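PDB 6NYR: Crov588 from Cafeteriavirus, which is of unknown function but folds into a circular leucine-rich repeat solenoid built largely of FNIP repeats, a form that may serve in binding other molecules. Local coordinates for residues Lys573-Leu583 and Gln594-Leu605. Numbering follows the deposited sequence.
Sequences KITENVLPNSL and QKITENVLPNGL
Pro602 sets its ring against the backbone and CB of Leu579 and the carbonyl of Pro580. Its CD lies 3.6 Å from Leu579 CB, its CG faces the carbonyl O of Pro580, and the Leu579 side chain crosses the ring at roughly a right angle. Leu579 CD1 reaches on to Leu601 CD2, at 3.9 Å. Leu583 and Leu605 run side by side in the same direction, and Leu605 CD1 comes 4.0 Å from Leu583 CG. Val600 packs against the backbone of Ile574 and Thr575: with its CG1 anti to the backbone N (chi1 173°), that methyl sits 3.5 Å from Ile574 O and also meets Ile574 CG2, while CG2 rests on the Thr575-Glu576 peptide.

These are equivalent loops of two successive coils in a leucine-rich repeat solenoid, each leading into a short parallel strand, 585-587 or 607-609. Leu579, Leu601 and Leu605 all touch Leu586 of the first of these strands, which places them in the interior of the coil.

No direct hydrogen bond joins the loops; the hydrogen-bonded links between them pass through water. One molecule donates to Thr575 O and Val600 O and accepts from the backbone N of Val578, tying the type II turn 575-578 to the next coil. A second links Asn581 O to Gly604 N, and a third runs from Asn581 OD1 to Asn603 N. Leu605 CA adds a CA-H...O contact to Leu583 O.

At the outer end, Gln594 crosses Lys573, its OE1 3.6 Å from Lys573 CG, while its NE2 is hydrogen-bonded to Asn571 OD1. Glu576, bent at chi2 (87°), lays CG against Asn599 O. Thr575 OG1 donates a 2.6 Å hydrogen bond to Glu576 OE1.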
loop_
_atom_site.group_PDB
_atom_site.type_symbol
_atom_site.label_atom_id
_atom_site.label_comp_id
_atom_site.label_asym_id
_atom_site.label_seq_id
_atom_site.Cartn_x
_atom_site.Cartn_y
_atom_site.Cartn_z
ATOM N N LYS A 573 26.703 -28.795 10.631
ATOM C CA LYS A 573 26.249 -30.084 10.131
ATOM C C LYS A 573 24.867 -30.405 10.688
ATOM O O LYS A 573 24.563 -30.121 11.851
ATOM C CB LYS A 573 27.232 -31.182 10.550
ATOM C CG LYS A 573 28.495 -31.288 9.706
ATOM C CD LYS A 573 29.632 -31.885 10.546
ATOM C CE LYS A 573 30.595 -32.733 9.732
ATOM N NZ LYS A 573 31.247 -31.946 8.648
ATOM N N ILE A 574 24.018 -30.984 9.844
ATOM C CA ILE A 574 22.721 -31.509 10.260
ATOM C C ILE A 574 22.716 -32.997 9.938
ATOM O O ILE A 574 22.893 -33.386 8.775
ATOM C CB ILE A 574 21.552 -30.784 9.577
ATOM C CG1 ILE A 574 21.634 -29.288 9.871
ATOM C CG2 ILE A 574 20.228 -31.358 10.056
ATOM C CD1 ILE A 574 20.651 -28.437 9.088
ATOM N N THR A 575 22.533 -33.829 10.968
ATOM C CA THR A 575 22.594 -35.273 10.808
ATOM C C THR A 575 21.205 -35.896 10.989
ATOM O O THR A 575 20.196 -35.185 11.130
ATOM C CB THR A 575 23.615 -35.868 11.786
ATOM O OG1 THR A 575 23.731 -37.279 11.554
ATOM C CG2 THR A 575 23.185 -35.633 13.232
ATOM N N GLU A 576 21.156 -37.230 11.022
ATOM C CA GLU A 576 19.886 -37.929 11.107
ATOM C C GLU A 576 19.118 -37.526 12.362
ATOM O O GLU A 576 19.696 -37.279 13.424
ATOM C CB GLU A 576 20.099 -39.447 11.124
ATOM C CG GLU A 576 20.481 -40.078 9.795
ATOM C CD GLU A 576 21.976 -40.074 9.543
ATOM O OE1 GLU A 576 22.702 -39.338 10.245
ATOM O OE2 GLU A 576 22.424 -40.804 8.635
ATOM N N ASN A 577 17.790 -37.481 12.220
ATOM C CA ASN A 577 16.873 -37.391 13.363
ATOM C C ASN A 577 17.026 -36.074 14.122
ATOM O O ASN A 577 16.711 -35.986 15.311
ATOM C CB ASN A 577 17.066 -38.566 14.325
ATOM C CG ASN A 577 16.818 -39.908 13.670
ATOM O OD1 ASN A 577 17.717 -40.749 13.585
ATOM N ND2 ASN A 577 15.592 -40.121 13.206
ATOM N N VAL A 578 17.491 -35.036 13.437
ATOM C CA VAL A 578 17.609 -33.701 14.026
ATOM C C VAL A 578 16.459 -32.798 13.601
ATOM O O VAL A 578 15.865 -32.101 14.425
ATOM C CB VAL A 578 18.973 -33.077 13.647
ATOM C CG1 VAL A 578 19.163 -31.731 14.336
ATOM C CG2 VAL A 578 20.109 -34.028 13.983
ATOM N N LEU A 579 16.140 -32.796 12.313
ATOM C CA LEU A 579 14.962 -32.098 11.815
ATOM C C LEU A 579 13.716 -32.915 12.133
ATOM O O LEU A 579 13.663 -34.102 11.796
ATOM C CB LEU A 579 15.075 -31.868 10.313
ATOM C CG LEU A 579 16.217 -30.951 9.873
ATOM C CD1 LEU A 579 16.435 -31.025 8.369
ATOM C CD2 LEU A 579 15.939 -29.517 10.296
ATOM N N PRO A 580 12.704 -32.325 12.765
ATOM C CA PRO A 580 11.508 -33.104 13.108
ATOM C C PRO A 580 10.742 -33.511 11.860
ATOM O O PRO A 580 10.783 -32.840 10.826
ATOM C CB PRO A 580 10.691 -32.144 13.980
ATOM C CG PRO A 580 11.110 -30.779 13.518
ATOM C CD PRO A 580 12.575 -30.904 13.154
ATOM N N ASN A 581 10.039 -34.640 11.969
ATOM C CA ASN A 581 9.288 -35.172 10.838
ATOM C C ASN A 581 8.094 -34.300 10.474
ATOM O O ASN A 581 7.556 -34.434 9.368
ATOM C CB ASN A 581 8.824 -36.594 11.155
ATOM C CG ASN A 581 9.903 -37.627 10.909
ATOM O OD1 ASN A 581 10.654 -37.534 9.937
ATOM N ND2 ASN A 581 9.993 -38.615 11.794
ATOM N N SER A 582 7.670 -33.414 11.378
ATOM C CA SER A 582 6.565 -32.509 11.098
ATOM C C SER A 582 6.925 -31.418 10.101
ATOM O O SER A 582 6.020 -30.794 9.535
ATOM C CB SER A 582 6.096 -31.861 12.402
ATOM O OG SER A 582 7.204 -31.316 13.110
ATOM N N LEU A 583 8.214 -31.173 9.874
ATOM C CA LEU A 583 8.633 -30.008 9.105
ATOM C C LEU A 583 8.097 -30.063 7.681
ATOM O O LEU A 583 8.170 -31.102 7.019
ATOM C CB LEU A 583 10.160 -29.920 9.091
ATOM C CG LEU A 583 10.798 -28.530 9.044
ATOM C CD1 LEU A 583 10.407 -27.689 10.248
ATOM C CD2 LEU A 583 12.323 -28.648 8.938
ATOM N N GLN A 594 26.886 -27.181 4.000
ATOM C CA GLN A 594 27.250 -28.470 4.566
ATOM C C GLN A 594 26.665 -29.604 3.735
ATOM O O GLN A 594 25.627 -29.453 3.087
ATOM C CB GLN A 594 26.763 -28.598 6.013
ATOM C CG GLN A 594 27.382 -27.600 6.972
ATOM C CD GLN A 594 28.885 -27.770 7.094
ATOM O OE1 GLN A 594 29.390 -28.887 7.217
ATOM N NE2 GLN A 594 29.607 -26.660 7.055
ATOM N N LYS A 595 27.349 -30.743 3.759
ATOM C CA LYS A 595 26.896 -31.923 3.035
ATOM C C LYS A 595 25.649 -32.494 3.695
ATOM O O LYS A 595 25.549 -32.565 4.923
ATOM C CB LYS A 595 28.020 -32.960 3.007
ATOM C CG LYS A 595 29.224 -32.522 2.167
ATOM C CD LYS A 595 30.532 -33.058 2.743
ATOM C CE LYS A 595 31.081 -34.270 2.019
ATOM N NZ LYS A 595 32.082 -34.966 2.888
ATOM N N ILE A 596 24.685 -32.884 2.866
ATOM C CA ILE A 596 23.424 -33.445 3.333
ATOM C C ILE A 596 23.353 -34.885 2.850
ATOM O O ILE A 596 23.307 -35.135 1.639
ATOM C CB ILE A 596 22.211 -32.644 2.835
ATOM C CG1 ILE A 596 22.274 -31.215 3.374
ATOM C CG2 ILE A 596 20.922 -33.322 3.259
ATOM C CD1 ILE A 596 21.106 -30.345 2.967
ATOM N N THR A 597 23.335 -35.823 3.790
ATOM C CA THR A 597 23.279 -37.240 3.474
ATOM C C THR A 597 21.827 -37.716 3.518
ATOM O O THR A 597 20.898 -36.940 3.757
ATOM C CB THR A 597 24.148 -38.037 4.450
ATOM O OG1 THR A 597 23.655 -37.854 5.783
ATOM C CG2 THR A 597 25.593 -37.570 4.386
ATOM N N GLU A 598 21.636 -39.016 3.297
ATOM C CA GLU A 598 20.289 -39.563 3.237
ATOM C C GLU A 598 19.663 -39.626 4.629
ATOM O O GLU A 598 20.355 -39.699 5.647
ATOM C CB GLU A 598 20.295 -40.954 2.595
ATOM C CG GLU A 598 21.409 -41.880 3.049
ATOM C CD GLU A 598 21.127 -43.339 2.714
ATOM O OE1 GLU A 598 20.520 -43.610 1.655
ATOM O OE2 GLU A 598 21.498 -44.216 3.525
ATOM N N ASN A 599 18.330 -39.582 4.658
ATOM C CA ASN A 599 17.553 -39.735 5.886
ATOM C C ASN A 599 17.752 -38.564 6.849
ATOM O O ASN A 599 17.606 -38.717 8.065
ATOM C CB ASN A 599 17.904 -41.054 6.585
ATOM C CG ASN A 599 17.600 -42.276 5.726
ATOM O OD1 ASN A 599 16.592 -42.322 5.018
ATOM N ND2 ASN A 599 18.485 -43.268 5.777
ATOM N N VAL A 600 18.073 -37.391 6.314
ATOM C CA VAL A 600 18.266 -36.180 7.104
ATOM C C VAL A 600 17.103 -35.209 6.931
ATOM O O VAL A 600 16.570 -34.685 7.909
ATOM C CB VAL A 600 19.608 -35.501 6.744
ATOM C CG1 VAL A 600 19.734 -34.161 7.447
ATOM C CG2 VAL A 600 20.776 -36.411 7.097
ATOM N N LEU A 601 16.714 -34.944 5.692
ATOM C CA LEU A 601 15.592 -34.052 5.418
ATOM C C LEU A 601 14.283 -34.808 5.609
ATOM O O LEU A 601 14.095 -35.862 4.988
ATOM C CB LEU A 601 15.685 -33.513 3.996
ATOM C CG LEU A 601 16.934 -32.714 3.626
ATOM C CD1 LEU A 601 16.876 -32.277 2.167
ATOM C CD2 LEU A 601 17.085 -31.499 4.519
ATOM N N PRO A 602 13.371 -34.330 6.455
ATOM C CA PRO A 602 12.090 -35.028 6.628
ATOM C C PRO A 602 11.389 -35.261 5.298
ATOM O O PRO A 602 11.277 -34.355 4.469
ATOM C CB PRO A 602 11.286 -34.080 7.527
ATOM C CG PRO A 602 12.311 -33.303 8.276
ATOM C CD PRO A 602 13.505 -33.173 7.365
ATOM N N ASN A 603 10.912 -36.494 5.096
ATOM C CA ASN A 603 10.299 -36.852 3.821
ATOM C C ASN A 603 9.023 -36.062 3.556
ATOM O O ASN A 603 8.657 -35.860 2.392
ATOM C CB ASN A 603 10.008 -38.354 3.790
ATOM C CG ASN A 603 11.212 -39.174 3.367
ATOM O OD1 ASN A 603 11.812 -38.920 2.317
ATOM N ND2 ASN A 603 11.580 -40.155 4.183
ATOM N N GLY A 604 8.336 -35.612 4.603
ATOM C CA GLY A 604 7.131 -34.829 4.427
ATOM C C GLY A 604 7.354 -33.377 4.089
ATOM O O GLY A 604 6.391 -32.627 3.900
ATOM N N LEU A 605 8.616 -32.964 3.995
ATOM C CA LEU A 605 8.952 -31.592 3.638
ATOM C C LEU A 605 8.464 -31.292 2.231
ATOM O O LEU A 605 8.688 -32.072 1.304
ATOM C CB LEU A 605 10.463 -31.403 3.746
ATOM C CG LEU A 605 11.040 -29.999 3.866
ATOM C CD1 LEU A 605 10.677 -29.302 5.146
ATOM C CD2 LEU A 605 12.573 -30.119 3.745
HETATM O O HOH W 1 17.556 -34.283 10.890
HETATM O O HOH W 2 8.488 -36.452 7.664
HETATM O O HOH W 3 11.880 -38.384 7.363
#